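Local structure of hemolysin-related protein (Vibrio cholerae serotype O1, 6MLT) at residues S479-T484 and R604-R609; G531-S536 and W566-R571. The protein is a secreted biofilm matrix protein that binds calcium and probably attaches to carbohydrates through a beta-prism lectin domain during biofilm adhesion. All coordinates share one frame; numbering follows the deposited sequence.

Contact 1: S479-T484 and R604-R609; sequences SAYDFT and RSATIR. With NA (sodium ion), chain H.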
ATOM      1  N   SER A 479      -5.708   4.624 -10.979  1.00 18.28           N
ATOM      2  CA  SER A 479      -4.961   4.979  -9.779  1.00 16.08           C
ATOM      3  C   SER A 479      -5.929   5.628  -8.800  1.00 16.90           C
ATOM      4  O   SER A 479      -7.123   5.768  -9.079  1.00 17.24           O
ATOM      5  CB  SER A 479      -3.779   5.899 -10.102  1.00 18.57           C
ATOM      6  OG  SER A 479      -4.233   7.169 -10.523  1.00 18.65           O
ATOM      7  N   ALA A 480      -5.405   6.026  -7.644  1.00 16.95           N
ATOM      8  CA  ALA A 480      -6.234   6.534  -6.560  1.00 18.92           C
ATOM      9  C   ALA A 480      -5.601   7.782  -5.966  1.00 19.15           C
ATOM     10  O   ALA A 480      -4.374   7.914  -5.922  1.00 16.21           O
ATOM     11  CB  ALA A 480      -6.418   5.484  -5.463  1.00 19.38           C
ATOM     12  N   TYR A 481      -6.454   8.690  -5.496  1.00 18.36           N
ATOM     13  CA  TYR A 481      -6.022   9.895  -4.802  1.00 18.81           C
ATOM     14  C   TYR A 481      -7.238  10.546  -4.148  1.00 19.25           C
ATOM     15  O   TYR A 481      -8.348  10.495  -4.688  1.00 16.68           O
ATOM     16  CB  TYR A 481      -5.335  10.886  -5.753  1.00 18.39           C
ATOM     17  CG  TYR A 481      -5.065  12.226  -5.099  1.00 19.51           C
ATOM     18  CD1 TYR A 481      -4.210  12.324  -4.005  1.00 19.37           C
ATOM     19  CD2 TYR A 481      -5.681  13.387  -5.555  1.00 21.74           C
ATOM     20  CE1 TYR A 481      -3.978  13.542  -3.380  1.00 19.50           C
ATOM     21  CE2 TYR A 481      -5.452  14.616  -4.940  1.00 21.06           C
ATOM     22  CZ  TYR A 481      -4.603  14.682  -3.851  1.00 19.96           C
ATOM     23  OH  TYR A 481      -4.368  15.890  -3.233  1.00 20.22           O
ATOM     24  N   ASP A 482      -7.010  11.165  -2.988  1.00 20.10           N
ATOM     25  CA  ASP A 482      -8.054  11.871  -2.239  1.00 21.49           C
ATOM     26  C   ASP A 482      -8.033  13.336  -2.660  1.00 22.42           C
ATOM     27  O   ASP A 482      -7.371  14.172  -2.045  1.00 20.72           O
ATOM     28  CB  ASP A 482      -7.834  11.720  -0.736  1.00 22.21           C
ATOM     29  CG  ASP A 482      -8.862  12.472   0.088  1.00 22.59           C
ATOM     30  OD1 ASP A 482      -9.893  12.904  -0.475  1.00 20.58           O
ATOM     31  OD2 ASP A 482      -8.632  12.647   1.300  1.00 22.78           O
ATOM     32  N   PHE A 483      -8.770  13.646  -3.731  1.00 20.28           N
ATOM     33  CA  PHE A 483      -8.903  15.030  -4.184  1.00 21.59           C
ATOM     34  C   PHE A 483      -9.665  15.882  -3.177  1.00 23.22           C
ATOM     35  O   PHE A 483      -9.334  17.056  -2.973  1.00 23.71           O
ATOM     36  CB  PHE A 483      -9.637  15.086  -5.525  1.00 22.01           C
ATOM     37  CG  PHE A 483      -8.826  14.631  -6.695  1.00 21.09           C
ATOM     38  CD1 PHE A 483      -7.956  15.500  -7.327  1.00 21.89           C
ATOM     39  CD2 PHE A 483      -8.974  13.349  -7.199  1.00 20.29           C
ATOM     40  CE1 PHE A 483      -7.221  15.085  -8.425  1.00 21.06           C
ATOM     41  CE2 PHE A 483      -8.246  12.931  -8.291  1.00 20.65           C
ATOM     42  CZ  PHE A 483      -7.368  13.800  -8.907  1.00 19.92           C
ATOM     43  N   THR A 484     -10.710  15.325  -2.570  1.00 19.76           N
ATOM     44  CA  THR A 484     -11.621  16.133  -1.769  1.00 22.50           C
ATOM     45  C   THR A 484     -11.098  16.391  -0.367  1.00 26.24           C
ATOM     46  O   THR A 484     -11.571  17.322   0.288  1.00 25.81           O
ATOM     47  CB  THR A 484     -12.995  15.465  -1.667  1.00 23.25           C
ATOM     48  OG1 THR A 484     -12.871  14.219  -0.972  1.00 21.23           O
ATOM     49  CG2 THR A 484     -13.593  15.233  -3.056  1.00 26.34           C
ATOM     50  N   ARG A 604      -0.933   1.784  -5.571  1.00 17.59           N
ATOM     51  CA  ARG A 604      -1.210   2.736  -6.646  1.00 16.75           C
ATOM     52  C   ARG A 604      -2.157   3.847  -6.190  1.00 16.54           C
ATOM     53  O   ARG A 604      -2.990   4.333  -6.952  1.00 17.29           O
ATOM     54  CB  ARG A 604      -1.722   2.014  -7.898  1.00 18.81           C
ATOM     55  CG  ARG A 604      -0.558   1.508  -8.788  1.00 18.51           C
ATOM     56  CD  ARG A 604      -1.034   0.650  -9.956  1.00 19.31           C
ATOM     57  NE  ARG A 604      -1.429  -0.690  -9.518  1.00 16.69           N
ATOM     58  CZ  ARG A 604      -0.662  -1.771  -9.586  1.00 18.61           C
ATOM     59  NH1 ARG A 604       0.567  -1.711 -10.084  1.00 17.88           N
ATOM     60  NH2 ARG A 604      -1.133  -2.929  -9.162  1.00 19.55           N
ATOM     61  N   SER A 605      -1.993   4.280  -4.943  1.00 14.66           N
ATOM     62  CA  SER A 605      -2.601   5.500  -4.434  1.00 18.91           C
ATOM     63  C   SER A 605      -1.532   6.561  -4.185  1.00 17.08           C
ATOM     64  O   SER A 605      -0.454   6.261  -3.657  1.00 17.12           O
ATOM     65  CB  SER A 605      -3.359   5.252  -3.126  1.00 21.44           C
ATOM     66  OG  SER A 605      -3.775   6.487  -2.576  1.00 18.00           O
ATOM     67  N   ALA A 606      -1.847   7.802  -4.548  1.00 16.26           N
ATOM     68  CA  ALA A 606      -0.973   8.936  -4.294  1.00 16.36           C
ATOM     69  C   ALA A 606      -1.175   9.557  -2.918  1.00 18.15           C
ATOM     70  O   ALA A 606      -0.429  10.472  -2.553  1.00 18.89           O
ATOM     71  CB  ALA A 606      -1.187  10.013  -5.365  1.00 17.68           C
ATOM     72  N   THR A 607      -2.161   9.099  -2.151  1.00 17.20           N
ATOM     73  CA  THR A 607      -2.536   9.781  -0.917  1.00 16.96           C
ATOM     74  C   THR A 607      -1.587   9.404   0.213  1.00 18.19           C
ATOM     75  O   THR A 607      -1.454   8.226   0.553  1.00 20.06           O
ATOM     76  CB  THR A 607      -3.970   9.433  -0.529  1.00 18.37           C
ATOM     77  OG1 THR A 607      -4.853   9.774  -1.603  1.00 20.92           O
ATOM     78  CG2 THR A 607      -4.392  10.194   0.745  1.00 21.29           C
ATOM     79  N   ILE A 608      -0.951  10.406   0.816  1.00 18.91           N
ATOM     80  CA  ILE A 608      -0.105  10.162   1.982  1.00 20.54           C
ATOM     81  C   ILE A 608      -1.008   9.863   3.170  1.00 23.71           C
ATOM     82  O   ILE A 608      -1.896  10.656   3.503  1.00 23.80           O
ATOM     83  CB  ILE A 608       0.810  11.361   2.266  1.00 21.73           C
ATOM     84  CG1 ILE A 608       1.793  11.559   1.111  1.00 18.63           C
ATOM     85  CG2 ILE A 608       1.567  11.167   3.594  1.00 25.83           C
ATOM     86  CD1 ILE A 608       2.649  12.823   1.232  1.00 22.15           C
ATOM     87  N   ARG A 609      -0.792   8.715   3.809  1.00 26.13           N
ATOM     88  CA  ARG A 609      -1.601   8.288   4.942  1.00 33.47           C
ATOM     89  C   ARG A 609      -0.705   7.890   6.103  1.00 38.02           C
ATOM     90  O   ARG A 609       0.315   7.222   5.909  1.00 36.37           O
ATOM     91  CB  ARG A 609      -2.505   7.107   4.581  1.00 32.30           C
ATOM     92  CG  ARG A 609      -3.751   7.519   3.857  1.00 30.32           C
ATOM     93  CD  ARG A 609      -4.724   6.365   3.670  1.00 26.74           C
ATOM     94  NE  ARG A 609      -5.982   6.875   3.140  1.00 27.10           N
ATOM     95  CZ  ARG A 609      -6.254   7.010   1.848  1.00 28.44           C
ATOM     96  NH1 ARG A 609      -5.361   6.645   0.931  1.00 26.25           N
ATOM     97  NH2 ARG A 609      -7.431   7.500   1.474  1.00 28.03           N
TER
HETATM   98 NA    NA H1007     -11.887  12.043  -1.084  1.00 20.83          NA

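Contact 2: G531-S536 and W566-R571; sequences GNNNAS and WRNATR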
ATOM      1  N   GLY A 531       6.048  20.356  -3.574  1.00 21.87           N
ATOM      2  CA  GLY A 531       6.158  20.089  -2.158  1.00 28.75           C
ATOM      3  C   GLY A 531       5.471  21.098  -1.267  1.00 28.40           C
ATOM      4  O   GLY A 531       5.743  21.128  -0.063  1.00 27.66           O
ATOM      5  N   ASN A 532       4.579  21.922  -1.819  1.00 23.79           N
ATOM      6  CA  ASN A 532       3.850  22.917  -1.043  1.00 23.49           C
ATOM      7  C   ASN A 532       2.391  22.527  -0.826  1.00 20.98           C
ATOM      8  O   ASN A 532       1.543  23.397  -0.607  1.00 21.46           O
ATOM      9  CB  ASN A 532       3.953  24.281  -1.718  1.00 27.94           C
ATOM     10  CG  ASN A 532       5.330  24.894  -1.562  1.00 31.39           C
ATOM     11  OD1 ASN A 532       5.890  24.913  -0.464  1.00 30.81           O
ATOM     12  ND2 ASN A 532       5.889  25.385  -2.660  1.00 31.02           N
ATOM     13  N   ASN A 533       2.088  21.232  -0.870  1.00 20.23           N
ATOM     14  CA  ASN A 533       0.791  20.707  -0.463  1.00 20.97           C
ATOM     15  C   ASN A 533      -0.313  21.060  -1.452  1.00 21.52           C
ATOM     16  O   ASN A 533      -1.484  21.140  -1.076  1.00 21.00           O
ATOM     17  CB  ASN A 533       0.414  21.199   0.942  1.00 22.60           C
ATOM     18  CG  ASN A 533      -0.473  20.217   1.682  1.00 21.49           C
ATOM     19  OD1 ASN A 533      -0.440  19.018   1.416  1.00 22.11           O
ATOM     20  ND2 ASN A 533      -1.269  20.718   2.616  1.00 22.04           N
ATOM     21  N   ASN A 534       0.044  21.272  -2.720  1.00 19.64           N
ATOM     22  CA  ASN A 534      -0.940  21.480  -3.783  1.00 20.02           C
ATOM     23  C   ASN A 534      -0.470  20.696  -5.007  1.00 20.10           C
ATOM     24  O   ASN A 534       0.417  21.146  -5.744  1.00 21.10           O
ATOM     25  CB  ASN A 534      -1.119  22.957  -4.103  1.00 24.16           C
ATOM     26  CG  ASN A 534      -2.293  23.208  -5.036  1.00 26.57           C
ATOM     27  OD1 ASN A 534      -3.228  22.407  -5.107  1.00 22.82           O
ATOM     28  ND2 ASN A 534      -2.246  24.315  -5.759  1.00 30.41           N
ATOM     29  N   ALA A 535      -1.076  19.531  -5.219  1.00 18.32           N
ATOM     30  CA  ALA A 535      -0.571  18.524  -6.141  1.00 18.16           C
ATOM     31  C   ALA A 535      -0.912  18.842  -7.603  1.00 20.85           C
ATOM     32  O   ALA A 535      -1.687  19.748  -7.923  1.00 20.31           O
ATOM     33  CB  ALA A 535      -1.133  17.152  -5.777  1.00 18.65           C
ATOM     34  N   SER A 536      -0.305  18.057  -8.493  1.00 18.16           N
ATOM     35  CA  SER A 536      -0.538  18.114  -9.929  1.00 18.79           C
ATOM     36  C   SER A 536      -1.088  16.772 -10.399  1.00 19.97           C
ATOM     37  O   SER A 536      -0.730  15.715  -9.867  1.00 19.23           O
ATOM     38  CB  SER A 536       0.750  18.418 -10.696  1.00 19.61           C
ATOM     39  OG  SER A 536       1.363  19.610 -10.245  1.00 22.98           O
ATOM     40  N   TRP A 566      -4.964  20.537  -3.664  1.00 21.67           N
ATOM     41  CA  TRP A 566      -4.890  19.077  -3.658  1.00 21.27           C
ATOM     42  C   TRP A 566      -3.783  18.683  -2.689  1.00 18.91           C
ATOM     43  O   TRP A 566      -2.604  18.650  -3.051  1.00 18.86           O
ATOM     44  CB  TRP A 566      -4.647  18.547  -5.067  1.00 21.21           C
ATOM     45  CG  TRP A 566      -5.822  18.751  -5.988  1.00 20.09           C
ATOM     46  CD1 TRP A 566      -7.107  19.070  -5.630  1.00 19.59           C
ATOM     47  CD2 TRP A 566      -5.818  18.656  -7.417  1.00 18.39           C
ATOM     48  NE1 TRP A 566      -7.899  19.171  -6.751  1.00 20.98           N
ATOM     49  CE2 TRP A 566      -7.130  18.929  -7.860  1.00 21.44           C
ATOM     50  CE3 TRP A 566      -4.832  18.375  -8.369  1.00 21.21           C
ATOM     51  CZ2 TRP A 566      -7.478  18.920  -9.212  1.00 22.87           C
ATOM     52  CZ3 TRP A 566      -5.183  18.367  -9.708  1.00 21.96           C
ATOM     53  CH2 TRP A 566      -6.493  18.638 -10.116  1.00 22.24           C
ATOM     54  N   ARG A 567      -4.175  18.372  -1.457  1.00 18.53           N
ATOM     55  CA  ARG A 567      -3.261  18.188  -0.340  1.00 19.68           C
ATOM     56  C   ARG A 567      -2.842  16.725  -0.178  1.00 18.90           C
ATOM     57  O   ARG A 567      -3.483  15.802  -0.691  1.00 18.13           O
ATOM     58  CB  ARG A 567      -3.917  18.666   0.958  1.00 21.48           C
ATOM     59  CG  ARG A 567      -4.359  20.116   0.940  1.00 24.35           C
ATOM     60  CD  ARG A 567      -4.955  20.532   2.284  1.00 27.80           C
ATOM     61  NE  ARG A 567      -6.212  19.829   2.555  1.00 29.53           N
ATOM     62  CZ  ARG A 567      -6.403  18.910   3.496  1.00 34.92           C
ATOM     63  NH1 ARG A 567      -5.426  18.546   4.330  1.00 35.27           N
ATOM     64  NH2 ARG A 567      -7.600  18.351   3.621  1.00 34.34           N
ATOM     65  N   ASN A 568      -1.737  16.534   0.548  1.00 19.40           N
ATOM     66  CA  ASN A 568      -1.314  15.216   1.031  1.00 21.85           C
ATOM     67  C   ASN A 568      -1.049  14.234  -0.112  1.00 20.83           C
ATOM     68  O   ASN A 568      -1.384  13.052  -0.025  1.00 20.90           O
ATOM     69  CB  ASN A 568      -2.346  14.643   2.003  1.00 23.90           C
ATOM     70  CG  ASN A 568      -2.444  15.441   3.283  1.00 30.83           C
ATOM     71  OD1 ASN A 568      -1.482  16.081   3.705  1.00 33.03           O
ATOM     72  ND2 ASN A 568      -3.606  15.403   3.908  1.00 37.01           N
ATOM     73  N   ALA A 569      -0.417  14.713  -1.178  1.00 19.25           N
ATOM     74  CA  ALA A 569      -0.028  13.863  -2.296  1.00 18.71           C
ATOM     75  C   ALA A 569       1.464  13.549  -2.255  1.00 19.51           C
ATOM     76  O   ALA A 569       2.288  14.378  -1.851  1.00 17.08           O
ATOM     77  CB  ALA A 569      -0.362  14.524  -3.632  1.00 18.17           C
ATOM     78  N   THR A 570       1.804  12.340  -2.705  1.00 18.81           N
ATOM     79  CA  THR A 570       3.194  11.902  -2.739  1.00 19.13           C
ATOM     80  C   THR A 570       4.050  12.871  -3.551  1.00 16.92           C
ATOM     81  O   THR A 570       3.611  13.435  -4.557  1.00 19.12           O
ATOM     82  CB  THR A 570       3.296  10.499  -3.348  1.00 16.50           C
ATOM     83  OG1 THR A 570       4.661  10.059  -3.323  1.00 17.89           O
ATOM     84  CG2 THR A 570       2.805  10.490  -4.787  1.00 16.40           C
ATOM     85  N   ARG A 571       5.295  13.041  -3.111  1.00 16.77           N
ATOM     86  CA  ARG A 571       6.287  13.802  -3.859  1.00 21.02           C
ATOM     87  C   ARG A 571       6.947  12.991  -4.967  1.00 20.98           C
ATOM     88  O   ARG A 571       7.738  13.549  -5.734  1.00 21.59           O
ATOM     89  CB  ARG A 571       7.396  14.300  -2.929  1.00 23.73           C
ATOM     90  CG  ARG A 571       6.953  15.176  -1.769  1.00 28.26           C
ATOM     91  CD  ARG A 571       6.506  16.550  -2.211  1.00 26.21           C
ATOM     92  NE  ARG A 571       7.360  17.188  -3.215  1.00 23.18           N
ATOM     93  CZ  ARG A 571       8.484  17.849  -2.958  1.00 24.14           C
ATOM     94  NH1 ARG A 571       8.951  17.953  -1.720  1.00 28.36           N
ATOM     95  NH2 ARG A 571       9.149  18.412  -3.953  1.00 23.33           N
TER
HETATM   96  O   HOH W   1      -2.804  19.306   4.641  1.00 24.37           O

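Contact 1: S479-T484 and R604-R609
Thr607 reaches Asp482 because its first torsion (chi1 -57°) sets OG1 anti to the carbonyl carbon, while Asp482 holds CG anti to its own backbone N (chi1 178°). Thr607 OG1 accepts a hydrogen bond from Asp482 N at 2.9 Å, and it is also bonded to Asp489. The two backbones run the same way and are joined by a single parallel beta bridge, Ala480 facing Ser605. Two bonds define it: Ala606 N donates to Ala480 O at 2.9 Å with an N-H...O angle of 169°, whereas Ala480 N reaches Arg604 O at 3.0 Å in a bent, weak bond. Ala480 O has a second neighbour in Ser605 CA, a CA-H...O contact of 3.3 Å. Ser605 OG accepts from Thr607 N at 3.1 Å, an ST turn that bends the backbone just where Thr607 is presented; the same hydroxyl is bonded to Asp489 OD2. Beside the bridge, Ala606 CB approaches Tyr481 CD1 obliquely at 4.0 Å, and the side chains of Tyr481 and Thr607 cross at about a right angle. Past the strand, Asp482 OD1 lies 2.3 Å from the sodium ion and Thr484 OG1 2.4 Å from it, with Asp486, Ile488 and Glu490 completing the protein ligands. Thr607 thus grips the backbone of a first-shell residue. Alternating ligands closed by a glutamate mark an EF-hand-like metal loop, here between the first two strands of a propeller blade, consistent with the FG-GAP-like repeat found in this chain.

Contact 2: G531-S536 and W566-R571
Asn533 and Arg567 lie obliquely across one another, the amide and guanidinium planes 82° apart, and the amide meets the aliphatic part of the arginine: ND2 is 3.6 Å from Arg567 CG. One water joins their polar ends, accepting from Asn533 ND2 and Arg567 NH1. The other end of the amide turns to the backbone, where Asn533 OD1 takes a nearly straight bond (167°) from Asn568 N at 2.9 Å. In Asn534 CG is anti to the backbone N (chi1 -171°), and OD1 accepts a hydrogen bond from Trp566 N at 2.9 Å, while Ala535 N donates to Trp566 O at 2.8 Å, in the carbonyl plane on a lone pair. Two side-chain amides and one peptide N-H therefore pin 566-571 to the turn that leads into strand 536-541. In the beta-propeller this turn links the first two strands of the blade, the place that metal-binding loops occupy in several other blades. Alongside these bonds, Ala535 CB presses on Ala569 CB at 3.5 Å, a close methyl-to-methyl approach. At Gly531, the Arg571 guanidinium lays one face over CA, which sits above its centre; its nitrogens are bonded to Asp528 O, Glu51 O and Leu529 O.

In the fold
Along the chain the order is 479-484, 531-536, 566-571, 604-609, so contact 2 is nested within the loop closed by contact 1, and their centres are 10 Å apart. They meet directly: Tyr481 OH lies 2.7 Å from Arg567 O and Ile608 N 2.8 Å from Asn568 O, both probable hydrogen bonds. Contact 1 rests on the first strand of blade 478-514; contact 2 belongs to the next blade, where the N-terminal strand 13-19 completes the sheet of 525-527, 536-541 and 553-559, as in the "velcro" closure of beta-propellers. Both use the strandless C-terminal region after 553-559, which thereby bridges two adjacent blades.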